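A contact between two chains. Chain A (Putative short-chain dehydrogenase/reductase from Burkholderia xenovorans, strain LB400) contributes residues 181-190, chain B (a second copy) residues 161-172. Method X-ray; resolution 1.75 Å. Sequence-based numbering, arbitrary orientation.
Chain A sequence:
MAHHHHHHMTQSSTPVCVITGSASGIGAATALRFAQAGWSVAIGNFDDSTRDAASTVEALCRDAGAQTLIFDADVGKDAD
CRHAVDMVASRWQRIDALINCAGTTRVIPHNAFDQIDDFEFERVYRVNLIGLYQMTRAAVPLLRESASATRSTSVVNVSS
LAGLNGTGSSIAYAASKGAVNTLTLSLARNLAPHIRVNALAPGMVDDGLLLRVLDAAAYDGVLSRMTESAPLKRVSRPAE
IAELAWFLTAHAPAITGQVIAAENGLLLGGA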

# COMPACT_ATOMS: atom_id res chain seq x y z
N ASN A 181 9.93 -5.60 -6.69
CA ASN A 181 8.50 -5.29 -6.61
C ASN A 181 8.10 -4.24 -7.64
O ASN A 181 7.10 -4.40 -8.36
N THR A 182 8.87 -3.15 -7.75
CA THR A 182 8.55 -2.12 -8.73
C THR A 182 8.75 -2.62 -10.15
O THR A 182 7.96 -2.30 -11.05
N LEU A 183 9.84 -3.36 -10.38
CA LEU A 183 10.10 -3.90 -11.71
C LEU A 183 8.94 -4.78 -12.17
O LEU A 183 8.55 -4.76 -13.34
N THR A 184 8.38 -5.56 -11.24
CA THR A 184 7.22 -6.38 -11.54
C THR A 184 6.07 -5.54 -12.09
O THR A 184 5.38 -5.96 -13.03
N LEU A 185 5.86 -4.34 -11.54
CA LEU A 185 4.80 -3.46 -12.03
C LEU A 185 5.06 -3.02 -13.46
O LEU A 185 4.15 -3.04 -14.30
N SER A 186 6.29 -2.58 -13.76
CA SER A 186 6.58 -2.16 -15.12
C SER A 186 6.40 -3.31 -16.09
O SER A 186 5.79 -3.14 -17.16
N LEU A 187 6.93 -4.48 -15.75
CA LEU A 187 6.84 -5.63 -16.64
C LEU A 187 5.38 -6.02 -16.87
O LEU A 187 4.97 -6.29 -18.00
N ALA A 188 4.58 -6.04 -15.80
CA ALA A 188 3.17 -6.35 -15.95
C ALA A 188 2.48 -5.37 -16.88
O ALA A 188 1.71 -5.76 -17.76
N ARG A 189 2.75 -4.07 -16.70
CA ARG A 189 2.09 -3.07 -17.52
C ARG A 189 2.49 -3.21 -18.98
O ARG A 189 1.65 -3.09 -19.89
N ASN A 190 3.77 -3.48 -19.24
CA ASN A 190 4.25 -3.43 -20.61
C ASN A 190 4.17 -4.77 -21.34
O ASN A 190 4.29 -4.78 -22.57
N LEU B 161 7.37 9.07 -8.05
CA LEU B 161 6.18 8.29 -8.41
C LEU B 161 6.57 7.00 -9.14
O LEU B 161 5.92 5.96 -8.96
N ALA B 162 7.63 7.05 -9.95
CA ALA B 162 8.06 5.86 -10.67
C ALA B 162 8.36 4.70 -9.73
O ALA B 162 8.16 3.53 -10.10
N GLY B 163 8.89 4.97 -8.53
CA GLY B 163 9.17 3.90 -7.59
C GLY B 163 7.90 3.25 -7.07
O GLY B 163 7.91 2.07 -6.71
N LEU B 164 6.80 4.00 -7.03
CA LEU B 164 5.54 3.50 -6.52
C LEU B 164 4.82 2.61 -7.53
O LEU B 164 4.31 1.55 -7.16
N ASN B 165 4.76 3.02 -8.80
CA ASN B 165 3.91 2.33 -9.76
C ASN B 165 4.65 1.81 -10.99
O ASN B 165 4.00 1.31 -11.92
N GLY B 166 5.98 1.91 -11.04
CA GLY B 166 6.74 1.31 -12.14
C GLY B 166 6.69 2.06 -13.45
O GLY B 166 6.92 1.46 -14.51
N THR B 167 6.37 3.35 -13.42
CA THR B 167 6.38 4.17 -14.63
C THR B 167 7.70 4.94 -14.70
O THR B 167 8.72 4.46 -14.20
N GLY B 168 7.70 6.11 -15.32
CA GLY B 168 8.88 6.96 -15.25
C GLY B 168 9.81 6.81 -16.44
O GLY B 168 9.54 6.11 -17.42
N SER B 169 10.96 7.49 -16.31
CA SER B 169 11.84 7.68 -17.47
C SER B 169 12.39 6.36 -18.01
O SER B 169 12.58 6.22 -19.23
N SER B 170 12.64 5.38 -17.15
CA SER B 170 13.08 4.07 -17.60
C SER B 170 12.78 3.04 -16.53
O SER B 170 12.55 3.38 -15.37
N ILE B 171 12.80 1.77 -16.94
CA ILE B 171 12.56 0.72 -15.96
C ILE B 171 13.72 0.63 -14.97
O ILE B 171 13.52 0.25 -13.81
N ALA B 172 14.94 0.98 -15.40
CA ALA B 172 16.07 1.02 -14.46
C ALA B 172 15.88 2.13 -13.43
O ALA B 172 16.23 1.97 -12.25

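The rule of this contact is that a helix lends its side chains to a turn that offers mostly backbone. The chain A stretch is helical throughout, and Thr A182, Leu A185, Ser A186 and Arg A189 point toward chain B, where the helix ends and Gly B166 takes positive phi. Here the CA atoms of the two stretches come nearest: Ser A186 CA lies 4.6 Å from Gly B166 CA, and a CB on that glycine would clash with Ser A186 N and Leu A185 CB.

Thr A182, chi1 m, donates from OG1 to Gly B163 O (2.8 Å) while its CG2 sits 3.7 Å from Gly B166 CA. Leu A185, in the m,t rotamer, brings CD1 to 3.3 Å from Leu B164 O. Ser A186, chi1 t, sets CB 3.3 Å from Gly B166 O and OG 3.5 Å from Ile B171 CG1. Arg A189 starts t,t and then bends at chi3 (m), so its guanidinium meets the turn edge-on: NH1 and NH2 both donate to Asn B165 O, at 3.0 and 2.9 Å. Thr B167 CG2 covers one face of the guanidinium, 3.6 Å from Arg A189 NH1. A water accepts from Arg A189 NH1 and Asn A190 ND2 and donates to Gly B166 O.

Asn B165 (chi1 p) points away overall, its OD1 accepting from Thr B167 OG1 (2.8 Å). Apolar packing falls to Ile B171, whose extended t,t chain carries CD1 to 3.5 Å from Leu A183 CD1 and 4.1 Å from Leu A187 CD2.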

# COMPACT_ATOMS: atom_id res chain seq x y z
CB ASN A 181 8.16 -4.82 -5.19
CG ASN A 181 8.35 -5.93 -4.17
OD1 ASN A 181 8.50 -7.09 -4.52
ND2 ASN A 181 8.32 -5.57 -2.88
CB THR A 182 9.42 -0.88 -8.48
OG1 THR A 182 9.18 -0.40 -7.16
CG2 THR A 182 9.10 0.21 -9.49
CB LEU A 183 11.40 -4.71 -11.71
CG LEU A 183 11.92 -5.16 -13.07
CD1 LEU A 183 13.06 -4.24 -13.53
CD2 LEU A 183 12.41 -6.59 -12.99
CB THR A 184 6.81 -7.13 -10.27
OG1 THR A 184 7.89 -8.01 -9.89
CG2 THR A 184 5.54 -7.93 -10.48
CB LEU A 185 4.66 -2.24 -11.13
CG LEU A 185 4.30 -2.52 -9.68
CD1 LEU A 185 4.18 -1.21 -8.94
CD2 LEU A 185 3.02 -3.31 -9.59
CB SER A 186 8.01 -1.61 -15.20
OG SER A 186 8.32 -1.31 -16.55
CB LEU A 187 7.62 -6.80 -16.06
CG LEU A 187 9.16 -6.68 -16.05
CD1 LEU A 187 9.75 -7.86 -15.29
CD2 LEU A 187 9.73 -6.60 -17.46
CB ALA A 188 2.47 -6.36 -14.58
CB ARG A 189 2.42 -1.66 -17.02
CG ARG A 189 1.72 -0.55 -17.77
CD ARG A 189 2.07 0.83 -17.23
NE ARG A 189 1.52 1.05 -15.89
CZ ARG A 189 2.24 1.03 -14.77
NH1 ARG A 189 3.55 0.80 -14.82
NH2 ARG A 189 1.65 1.24 -13.60
CB ASN A 190 5.69 -2.91 -20.62
CG ASN A 190 5.75 -1.44 -20.32
OD1 ASN A 190 5.59 -0.61 -21.22
ND2 ASN A 190 5.92 -1.10 -19.05
CB LEU B 161 5.27 9.15 -9.29
CG LEU B 161 4.04 8.46 -9.87
CD1 LEU B 161 3.17 7.93 -8.76
CD2 LEU B 161 3.26 9.43 -10.76
CB ALA B 162 9.31 6.17 -11.52
CB LEU B 164 4.65 4.67 -6.11
CG LEU B 164 5.16 5.48 -4.93
CD1 LEU B 164 4.24 6.68 -4.68
CD2 LEU B 164 5.25 4.58 -3.69
CB ASN B 165 2.74 3.22 -10.19
CG ASN B 165 3.18 4.46 -10.98
OD1 ASN B 165 4.36 4.64 -11.29
ND2 ASN B 165 2.20 5.31 -11.32
CB THR B 167 5.19 5.12 -14.65
OG1 THR B 167 5.28 6.00 -13.52
CG2 THR B 167 3.88 4.33 -14.59
CB SER B 169 12.97 8.63 -17.08
OG SER B 169 13.55 8.25 -15.85
CB SER B 170 14.58 4.04 -17.91
OG SER B 170 15.34 3.91 -16.71
CB ILE B 171 12.30 -0.62 -16.68
CG1 ILE B 171 11.67 -1.64 -15.72
CG2 ILE B 171 13.58 -1.18 -17.33
CD1 ILE B 171 11.39 -2.99 -16.35
CB ALA B 172 17.39 1.19 -15.21
O HOH W 1 5.59 1.11 -17.00